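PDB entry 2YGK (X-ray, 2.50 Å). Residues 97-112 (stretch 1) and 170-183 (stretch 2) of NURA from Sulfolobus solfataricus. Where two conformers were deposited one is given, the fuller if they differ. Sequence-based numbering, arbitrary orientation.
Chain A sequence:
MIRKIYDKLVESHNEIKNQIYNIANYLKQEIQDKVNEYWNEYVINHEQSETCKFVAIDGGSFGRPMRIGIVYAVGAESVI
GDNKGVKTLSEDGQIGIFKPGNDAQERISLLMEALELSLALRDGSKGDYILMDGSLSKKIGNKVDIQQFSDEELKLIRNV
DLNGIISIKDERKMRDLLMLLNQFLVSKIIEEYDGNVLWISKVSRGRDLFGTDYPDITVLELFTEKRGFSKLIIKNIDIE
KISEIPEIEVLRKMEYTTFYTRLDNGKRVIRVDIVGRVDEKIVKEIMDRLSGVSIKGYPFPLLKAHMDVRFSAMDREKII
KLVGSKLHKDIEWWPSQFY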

ATOM      1  N   ILE A  97       0.720 -18.104   7.441  1.00 62.13           N
ATOM      2  CA  ILE A  97      -0.172 -17.144   8.089  1.00 62.42           C
ATOM      3  C   ILE A  97       0.597 -16.291   9.088  1.00 63.04           C
ATOM      4  O   ILE A  97       1.299 -16.838   9.899  1.00 64.11           O
ATOM      5  CB  ILE A  97      -1.260 -17.874   8.903  1.00 64.06           C
ATOM      6  CG1 ILE A  97      -2.027 -18.870   8.030  1.00 64.17           C
ATOM      7  CG2 ILE A  97      -2.225 -16.877   9.560  1.00 63.99           C
ATOM      8  CD1 ILE A  97      -3.036 -19.732   8.826  1.00 63.86           C
ATOM      9  N   PHE A  98       0.475 -14.967   9.057  1.00 63.67           N
ATOM     10  CA  PHE A  98       0.955 -14.148  10.185  1.00 65.21           C
ATOM     11  C   PHE A  98      -0.196 -13.731  11.088  1.00 68.56           C
ATOM     12  O   PHE A  98      -1.341 -13.633  10.654  1.00 67.83           O
ATOM     13  CB  PHE A  98       1.660 -12.874   9.729  1.00 64.00           C
ATOM     14  CG  PHE A  98       3.001 -13.093   9.096  1.00 61.67           C
ATOM     15  CD1 PHE A  98       3.865 -14.081   9.538  1.00 60.42           C
ATOM     16  CD2 PHE A  98       3.421 -12.263   8.065  1.00 60.94           C
ATOM     17  CE1 PHE A  98       5.114 -14.255   8.953  1.00 61.34           C
ATOM     18  CE2 PHE A  98       4.696 -12.444   7.454  1.00 59.83           C
ATOM     19  CZ  PHE A  98       5.533 -13.438   7.897  1.00 59.34           C
ATOM     20  N   LYS A  99       0.136 -13.489  12.356  1.00 72.35           N
ATOM     21  CA  LYS A  99      -0.778 -12.888  13.298  1.00 76.07           C
ATOM     22  C   LYS A  99      -1.019 -11.457  12.843  1.00 76.13           C
ATOM     23  O   LYS A  99      -0.121 -10.853  12.253  1.00 74.51           O
ATOM     24  CB  LYS A  99      -0.186 -12.860  14.707  1.00 78.80           C
ATOM     25  CG  LYS A  99       0.047 -14.215  15.315  1.00 84.18           C
ATOM     26  CD  LYS A  99       0.259 -14.104  16.820  1.00 92.39           C
ATOM     27  CE  LYS A  99       1.308 -15.099  17.327  1.00 96.03           C
ATOM     28  NZ  LYS A  99       1.355 -15.107  18.823  1.00101.10           N
ATOM     29  N   PRO A 100      -2.225 -10.914  13.121  1.00 78.05           N
ATOM     30  CA  PRO A 100      -2.618  -9.567  12.724  1.00 78.96           C
ATOM     31  C   PRO A 100      -1.650  -8.501  13.206  1.00 80.21           C
ATOM     32  O   PRO A 100      -1.171  -8.581  14.326  1.00 81.83           O
ATOM     33  CB  PRO A 100      -3.973  -9.396  13.403  1.00 80.85           C
ATOM     34  CG  PRO A 100      -4.514 -10.745  13.488  1.00 80.27           C
ATOM     35  CD  PRO A 100      -3.357 -11.640  13.719  1.00 79.31           C
ATOM     36  N   GLY A 101      -1.394  -7.505  12.369  1.00 80.68           N
ATOM     37  CA  GLY A 101      -0.367  -6.516  12.645  1.00 82.18           C
ATOM     38  C   GLY A 101      -0.197  -5.417  11.598  1.00 82.43           C
ATOM     39  O   GLY A 101      -0.532  -5.571  10.405  1.00 81.09           O
ATOM     40  N   ASN A 102       0.374  -4.310  12.067  1.00 84.30           N
ATOM     41  CA  ASN A 102       0.542  -3.081  11.293  1.00 84.03           C
ATOM     42  C   ASN A 102       1.679  -3.171  10.276  1.00 81.12           C
ATOM     43  O   ASN A 102       1.702  -2.410   9.295  1.00 80.98           O
ATOM     44  CB  ASN A 102       0.794  -1.916  12.269  1.00 86.89           C
ATOM     45  CG  ASN A 102       0.624  -0.551  11.632  1.00 88.78           C
ATOM     46  OD1 ASN A 102       0.629  -0.408  10.406  1.00 88.23           O
ATOM     47  ND2 ASN A 102       0.478   0.474  12.475  1.00 92.76           N
ATOM     48  N   ASP A 103       2.626  -4.086  10.496  1.00 78.84           N
ATOM     49  CA  ASP A 103       3.768  -4.235   9.584  1.00 75.62           C
ATOM     50  C   ASP A 103       3.753  -5.570   8.825  1.00 71.70           C
ATOM     51  O   ASP A 103       4.733  -5.945   8.202  1.00 70.22           O
ATOM     52  CB  ASP A 103       5.071  -4.030  10.359  1.00 76.80           C
ATOM     53  CG  ASP A 103       5.074  -2.729  11.140  1.00 79.99           C
ATOM     54  OD1 ASP A 103       4.790  -1.674  10.525  1.00 80.57           O
ATOM     55  OD2 ASP A 103       5.346  -2.757  12.366  1.00 84.52           O
ATOM     56  N   ALA A 104       2.610  -6.246   8.836  1.00 69.59           N
ATOM     57  CA  ALA A 104       2.437  -7.535   8.171  1.00 66.63           C
ATOM     58  C   ALA A 104       2.751  -7.503   6.667  1.00 63.34           C
ATOM     59  O   ALA A 104       3.451  -8.388   6.154  1.00 62.09           O
ATOM     60  CB  ALA A 104       1.029  -8.046   8.400  1.00 67.54           C
ATOM     61  N   GLN A 105       2.261  -6.492   5.958  1.00 60.71           N
ATOM     62  CA  GLN A 105       2.623  -6.358   4.537  1.00 57.79           C
ATOM     63  C   GLN A 105       4.124  -6.136   4.332  1.00 55.35           C
ATOM     64  O   GLN A 105       4.691  -6.569   3.344  1.00 53.99           O
ATOM     65  CB  GLN A 105       1.833  -5.228   3.855  1.00 57.98           C
ATOM     66  CG  GLN A 105       0.312  -5.470   3.831  1.00 58.01           C
ATOM     67  CD  GLN A 105      -0.078  -6.641   2.963  1.00 55.10           C
ATOM     68  OE1 GLN A 105       0.570  -6.932   1.953  1.00 55.04           O
ATOM     69  NE2 GLN A 105      -1.134  -7.311   3.341  1.00 50.42           N
ATOM     70  N   GLU A 106       4.757  -5.453   5.268  1.00 54.90           N
ATOM     71  CA  GLU A 106       6.164  -5.159   5.150  1.00 53.57           C
ATOM     72  C   GLU A 106       6.993  -6.424   5.481  1.00 51.72           C
ATOM     73  O   GLU A 106       7.939  -6.783   4.747  1.00 50.10           O
ATOM     74  CB  GLU A 106       6.524  -3.979   6.056  1.00 55.53           C
ATOM     75  CG  GLU A 106       7.702  -3.197   5.510  1.00 58.43           C
ATOM     76  CD  GLU A 106       8.454  -2.398   6.549  1.00 63.02           C
ATOM     77  OE1 GLU A 106       7.832  -1.969   7.552  1.00 64.90           O
ATOM     78  OE2 GLU A 106       9.682  -2.201   6.330  1.00 66.32           O
ATOM     79  N   ARG A 107       6.609  -7.136   6.546  1.00 50.07           N
ATOM     80  CA  ARG A 107       7.281  -8.385   6.835  1.00 48.77           C
ATOM     81  C   ARG A 107       7.174  -9.336   5.651  1.00 45.81           C
ATOM     82  O   ARG A 107       8.128 -10.047   5.355  1.00 45.54           O
ATOM     83  CB  ARG A 107       6.744  -9.077   8.094  1.00 50.46           C
ATOM     84  CG  ARG A 107       6.649  -8.164   9.288  1.00 53.57           C
ATOM     85  CD  ARG A 107       6.658  -8.876  10.614  1.00 56.85           C
ATOM     86  NE  ARG A 107       5.495  -9.723  10.847  1.00 59.12           N
ATOM     87  CZ  ARG A 107       4.281  -9.274  11.101  1.00 60.14           C
ATOM     88  NH1 ARG A 107       4.044  -7.961  11.132  1.00 62.92           N
ATOM     89  NH2 ARG A 107       3.304 -10.149  11.298  1.00 59.98           N
ATOM     90  N   ILE A 108       6.012  -9.386   4.997  1.00 43.45           N
ATOM     91  CA  ILE A 108       5.843 -10.322   3.909  1.00 40.94           C
ATOM     92  C   ILE A 108       6.860  -9.963   2.832  1.00 39.41           C
ATOM     93  O   ILE A 108       7.551 -10.841   2.308  1.00 37.24           O
ATOM     94  CB  ILE A 108       4.449 -10.301   3.288  1.00 40.59           C
ATOM     95  CG1 ILE A 108       3.421 -10.931   4.233  1.00 41.67           C
ATOM     96  CG2 ILE A 108       4.434 -11.072   1.972  1.00 38.13           C
ATOM     97  CD1 ILE A 108       1.982 -10.464   3.963  1.00 40.84           C
ATOM     98  N   SER A 109       6.958  -8.680   2.509  1.00 38.81           N
ATOM     99  CA  SER A 109       7.843  -8.282   1.436  1.00 38.56           C
ATOM    100  C   SER A 109       9.307  -8.488   1.803  1.00 38.48           C
ATOM    101  O   SER A 109      10.089  -8.865   0.957  1.00 37.88           O
ATOM    102  CB  SER A 109       7.562  -6.853   0.961  1.00 38.47           C
ATOM    103  OG  SER A 109       7.419  -5.971   2.039  1.00 42.32           O
ATOM    104  N   LEU A 110       9.670  -8.238   3.060  1.00 39.99           N
ATOM    105  CA  LEU A 110      11.045  -8.428   3.502  1.00 40.26           C
ATOM    106  C   LEU A 110      11.386  -9.910   3.471  1.00 40.73           C
ATOM    107  O   LEU A 110      12.514 -10.293   3.181  1.00 41.34           O
ATOM    108  CB  LEU A 110      11.251  -7.882   4.919  1.00 41.62           C
ATOM    109  CG  LEU A 110      11.287  -6.356   4.964  1.00 41.98           C
ATOM    110  CD1 LEU A 110      11.112  -5.810   6.381  1.00 42.79           C
ATOM    111  CD2 LEU A 110      12.547  -5.827   4.365  1.00 39.93           C
ATOM    112  N   LEU A 111      10.416 -10.746   3.808  1.00 41.36           N
ATOM    113  CA  LEU A 111      10.585 -12.178   3.693  1.00 41.87           C
ATOM    114  C   LEU A 111      10.829 -12.573   2.233  1.00 41.43           C
ATOM    115  O   LEU A 111      11.728 -13.372   1.937  1.00 42.13           O
ATOM    116  CB  LEU A 111       9.376 -12.861   4.264  1.00 42.21           C
ATOM    117  CG  LEU A 111       9.271 -14.376   4.233  1.00 43.92           C
ATOM    118  CD1 LEU A 111      10.581 -15.080   4.569  1.00 44.29           C
ATOM    119  CD2 LEU A 111       8.146 -14.765   5.210  1.00 43.91           C
HETATM  120  N   MSE A 112      10.088 -11.962   1.314  1.00 40.77           N
HETATM  121  CA  MSE A 112      10.297 -12.198  -0.106  1.00 39.75           C
HETATM  122  C   MSE A 112      11.718 -11.772  -0.500  1.00 40.05           C
HETATM  123  O   MSE A 112      12.427 -12.531  -1.137  1.00 39.59           O
HETATM  124  CB  MSE A 112       9.231 -11.476  -0.924  1.00 38.64           C
HETATM  125  CG  MSE A 112       9.365 -11.621  -2.450  1.00 38.87           C
HETATM  126 SE   MSE A 112       8.341 -10.204  -3.390  1.00 39.69          SE
HETATM  127  CE  MSE A 112       9.246  -8.704  -2.486  1.00 35.56           C
ATOM    128  N   ASP A 170       7.243 -11.196  19.017  1.00112.93           N
ATOM    129  CA  ASP A 170       6.956  -9.770  18.823  1.00112.84           C
ATOM    130  C   ASP A 170       7.029  -9.310  17.363  1.00109.15           C
ATOM    131  O   ASP A 170       7.801  -9.830  16.578  1.00107.49           O
ATOM    132  CB  ASP A 170       7.906  -8.930  19.685  1.00115.67           C
ATOM    133  CG  ASP A 170       7.345  -7.558  20.002  1.00118.31           C
ATOM    134  OD1 ASP A 170       7.181  -6.746  19.058  1.00118.04           O
ATOM    135  OD2 ASP A 170       7.053  -7.301  21.199  1.00123.48           O
ATOM    136  N   GLU A 171       6.228  -8.303  17.028  1.00107.79           N
ATOM    137  CA  GLU A 171       6.084  -7.844  15.645  1.00104.64           C
ATOM    138  C   GLU A 171       7.193  -6.887  15.204  1.00102.96           C
ATOM    139  O   GLU A 171       7.746  -7.041  14.105  1.00100.65           O
ATOM    140  CB  GLU A 171       4.735  -7.142  15.433  1.00104.77           C
ATOM    141  CG  GLU A 171       3.526  -7.944  15.873  1.00106.60           C
ATOM    142  CD  GLU A 171       2.354  -7.778  14.930  1.00106.63           C
ATOM    143  OE1 GLU A 171       2.070  -6.619  14.536  1.00107.18           O
ATOM    144  OE2 GLU A 171       1.731  -8.811  14.582  1.00105.57           O
ATOM    145  N   ARG A 172       7.486  -5.880  16.030  1.00103.10           N
ATOM    146  CA  ARG A 172       8.481  -4.861  15.666  1.00101.77           C
ATOM    147  C   ARG A 172       9.839  -5.527  15.494  1.00 98.62           C
ATOM    148  O   ARG A 172      10.584  -5.211  14.561  1.00 96.59           O
ATOM    149  CB  ARG A 172       8.576  -3.746  16.715  1.00105.33           C
ATOM    150  CG  ARG A 172       7.587  -2.598  16.517  1.00108.61           C
ATOM    151  CD  ARG A 172       7.899  -1.415  17.446  1.00116.31           C
ATOM    152  NE  ARG A 172       8.222  -1.838  18.815  1.00121.98           N
ATOM    153  CZ  ARG A 172       7.359  -2.364  19.678  1.00126.09           C
ATOM    154  NH1 ARG A 172       6.087  -2.552  19.346  1.00126.35           N
ATOM    155  NH2 ARG A 172       7.773  -2.717  20.883  1.00130.44           N
ATOM    156  N   LYS A 173      10.129  -6.456  16.408  1.00 96.54           N
ATOM    157  CA  LYS A 173      11.336  -7.257  16.339  1.00 93.76           C
ATOM    158  C   LYS A 173      11.400  -8.138  15.099  1.00 87.17           C
ATOM    159  O   LYS A 173      12.480  -8.321  14.571  1.00 86.36           O
ATOM    160  CB  LYS A 173      11.510  -8.107  17.600  1.00 96.61           C
ATOM    161  CG  LYS A 173      12.088  -7.320  18.765  1.00102.20           C
ATOM    162  CD  LYS A 173      12.351  -8.204  19.973  1.00107.58           C
ATOM    163  CE  LYS A 173      12.909  -7.375  21.102  1.00112.56           C
ATOM    164  NZ  LYS A 173      13.220  -8.193  22.297  1.00116.60           N
HETATM  165  N   MSE A 174      10.279  -8.689  14.632  1.00 81.41           N
HETATM  166  CA  MSE A 174      10.326  -9.499  13.409  1.00 75.94           C
HETATM  167  C   MSE A 174      10.663  -8.641  12.147  1.00 72.44           C
HETATM  168  O   MSE A 174      11.594  -8.949  11.394  1.00 69.89           O
HETATM  169  CB  MSE A 174       9.060 -10.324  13.172  1.00 73.83           C
HETATM  170  CG  MSE A 174       9.259 -11.218  11.939  1.00 69.86           C
HETATM  171 SE   MSE A 174       7.801 -12.278  11.328  1.00 62.86          SE
HETATM  172  CE  MSE A 174       8.626 -13.474  10.105  1.00 64.88           C
ATOM    173  N   ARG A 175       9.904  -7.573  11.932  1.00 70.34           N
ATOM    174  CA  ARG A 175      10.214  -6.665  10.857  1.00 68.17           C
ATOM    175  C   ARG A 175      11.686  -6.293  10.944  1.00 67.17           C
ATOM    176  O   ARG A 175      12.384  -6.352   9.947  1.00 65.45           O
ATOM    177  CB  ARG A 175       9.345  -5.417  10.895  1.00 68.61           C
ATOM    178  CG  ARG A 175       9.901  -4.239  10.065  1.00 71.61           C
ATOM    179  CD  ARG A 175       9.186  -2.940  10.380  1.00 77.76           C
ATOM    180  NE  ARG A 175       9.133  -2.730  11.830  1.00 85.12           N
ATOM    181  CZ  ARG A 175       9.677  -1.709  12.486  1.00 91.63           C
ATOM    182  NH1 ARG A 175      10.301  -0.728  11.838  1.00 93.71           N
ATOM    183  NH2 ARG A 175       9.570  -1.660  13.812  1.00 95.00           N
ATOM    184  N   ASP A 176      12.150  -5.926  12.135  1.00 67.89           N
ATOM    185  CA  ASP A 176      13.517  -5.430  12.311  1.00 68.11           C
ATOM    186  C   ASP A 176      14.571  -6.522  12.122  1.00 67.06           C
ATOM    187  O   ASP A 176      15.595  -6.281  11.485  1.00 66.46           O
ATOM    188  CB  ASP A 176      13.687  -4.711  13.658  1.00 70.74           C
ATOM    189  CG  ASP A 176      13.156  -3.279  13.627  1.00 71.00           C
ATOM    190  OD1 ASP A 176      12.539  -2.875  12.612  1.00 68.68           O
ATOM    191  OD2 ASP A 176      13.380  -2.541  14.607  1.00 73.29           O
ATOM    192  N   LEU A 177      14.317  -7.719  12.639  1.00 66.13           N
ATOM    193  CA  LEU A 177      15.186  -8.849  12.331  1.00 65.03           C
ATOM    194  C   LEU A 177      15.262  -9.150  10.846  1.00 61.49           C
ATOM    195  O   LEU A 177      16.325  -9.473  10.348  1.00 61.47           O
ATOM    196  CB  LEU A 177      14.736 -10.111  13.039  1.00 65.68           C
ATOM    197  CG  LEU A 177      15.244 -10.320  14.445  1.00 69.51           C
ATOM    198  CD1 LEU A 177      14.791 -11.725  14.891  1.00 70.42           C
ATOM    199  CD2 LEU A 177      16.769 -10.146  14.563  1.00 71.25           C
ATOM    200  N   LEU A 178      14.137  -9.079  10.142  1.00 58.73           N
ATOM    201  CA  LEU A 178      14.143  -9.334   8.692  1.00 55.76           C
ATOM    202  C   LEU A 178      14.930  -8.268   7.935  1.00 54.81           C
ATOM    203  O   LEU A 178      15.633  -8.580   7.005  1.00 53.79           O
ATOM    204  CB  LEU A 178      12.728  -9.468   8.142  1.00 53.85           C
ATOM    205  CG  LEU A 178      12.044 -10.809   8.436  1.00 53.22           C
ATOM    206  CD1 LEU A 178      10.493 -10.762   8.299  1.00 49.77           C
ATOM    207  CD2 LEU A 178      12.630 -11.881   7.562  1.00 51.38           C
HETATM  208  N   MSE A 179      14.815  -7.015   8.355  0.50 55.64           N
HETATM  209  CA  MSE A 179      15.597  -5.940   7.768  0.50 55.69           C
HETATM  210  C   MSE A 179      17.087  -6.240   7.899  0.50 56.83           C
HETATM  211  O   MSE A 179      17.832  -6.168   6.918  0.50 56.14           O
HETATM  212  CB  MSE A 179      15.269  -4.615   8.447  0.50 57.19           C
HETATM  213  CG  MSE A 179      13.918  -4.075   8.057  0.50 56.89           C
HETATM  214 SE   MSE A 179      13.495  -2.417   8.942  0.50 62.61          SE
HETATM  215  CE  MSE A 179      14.800  -1.273   8.032  0.50 60.11           C
ATOM    216  N   LEU A 180      17.512  -6.587   9.111  1.00 58.89           N
ATOM    217  CA  LEU A 180      18.906  -6.964   9.355  1.00 60.09           C
ATOM    218  C   LEU A 180      19.361  -8.103   8.442  1.00 58.18           C
ATOM    219  O   LEU A 180      20.393  -7.998   7.776  1.00 57.66           O
ATOM    220  CB  LEU A 180      19.126  -7.369  10.814  1.00 62.82           C
ATOM    221  CG  LEU A 180      19.831  -6.361  11.726  1.00 65.99           C
ATOM    222  CD1 LEU A 180      20.118  -7.007  13.074  1.00 69.04           C
ATOM    223  CD2 LEU A 180      21.140  -5.844  11.121  1.00 66.44           C
ATOM    224  N   LEU A 181      18.569  -9.172   8.394  1.00 56.51           N
ATOM    225  CA  LEU A 181      18.872 -10.314   7.524  1.00 54.94           C
ATOM    226  C   LEU A 181      19.172  -9.885   6.083  1.00 52.63           C
ATOM    227  O   LEU A 181      20.168 -10.300   5.481  1.00 52.43           O
ATOM    228  CB  LEU A 181      17.715 -11.323   7.524  1.00 53.68           C
ATOM    229  CG  LEU A 181      18.019 -12.619   6.768  1.00 52.57           C
ATOM    230  CD1 LEU A 181      19.335 -13.232   7.256  1.00 54.26           C
ATOM    231  CD2 LEU A 181      16.880 -13.615   6.865  1.00 50.85           C
ATOM    232  N   ASN A 182      18.310  -9.051   5.527  1.00 50.54           N
ATOM    233  CA  ASN A 182      18.571  -8.541   4.191  1.00 48.90           C
ATOM    234  C   ASN A 182      19.911  -7.786   4.083  1.00 49.85           C
ATOM    235  O   ASN A 182      20.670  -8.003   3.141  1.00 49.60           O
ATOM    236  CB  ASN A 182      17.432  -7.662   3.746  1.00 47.35           C
ATOM    237  CG  ASN A 182      16.141  -8.409   3.662  1.00 46.24           C
ATOM    238  OD1 ASN A 182      16.128  -9.626   3.621  1.00 46.17           O
ATOM    239  ND2 ASN A 182      15.042  -7.682   3.618  1.00 45.08           N
ATOM    240  N   GLN A 183      20.218  -6.932   5.054  1.00 51.40           N
ATOM    241  CA  GLN A 183      21.478  -6.174   5.033  1.00 52.66           C
ATOM    242  C   GLN A 183      22.688  -7.109   5.069  1.00 53.55           C
ATOM    243  O   GLN A 183      23.668  -6.897   4.357  1.00 54.14           O
ATOM    244  CB  GLN A 183      21.544  -5.153   6.181  1.00 54.73           C
ATOM    245  CG  GLN A 183      20.617  -3.946   5.989  1.00 54.67           C
ATOM    246  CD  GLN A 183      20.680  -2.894   7.104  1.00 59.43           C
ATOM    247  OE1 GLN A 183      21.243  -3.112   8.185  1.00 62.62           O
ATOM    248  NE2 GLN A 183      20.087  -1.739   6.833  1.00 60.50           N
TER

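Two near-parallel helices, 104-112 and 171-183, pack at 24° with axes 9.4 Å apart at closest approach; no hydrogen bond joins the stretches, so apolar packing and two long salt bridges hold them, burying 691 Å² in all. At the end of the strand, F98 points toward stretch 2, its CE1 3.8 Å from M174 CE; M174 SE approaches the F98 ring obliquely, 4.6 Å from its centroid. In the loop, P100 O sits only 2.9 Å from E171 OE2, a close approach of two acceptors. G101 suits its place because it lacks a side chain: its CA is 3.1 Å from E171 OE1, and a CB would clash with that oxygen. D103, at the N-cap position, makes no capping bond but forms a long salt bridge, OD2 to R175 NE (3.8 Å), and E106 OE1 approaches R175 CD at 3.3 Å. Buried R107 (chi1 m) lays its long aliphatic part against helix 171-183, CD 3.7 Å from R175 N; NE lies 3.5 Å from M174 SE, and NH2 reaches E171 OE2 at 3.9 Å, a salt bridge of charge alone. L110 (mt), branched and apolar, points toward the other helix, CB 3.9 Å from L178 CB and CD1 3.7 Å from M179 CG; its CD2 lies 3.2 Å from N182 ND2, without a hydrogen bond. L111, directed sideways, merely borders L178.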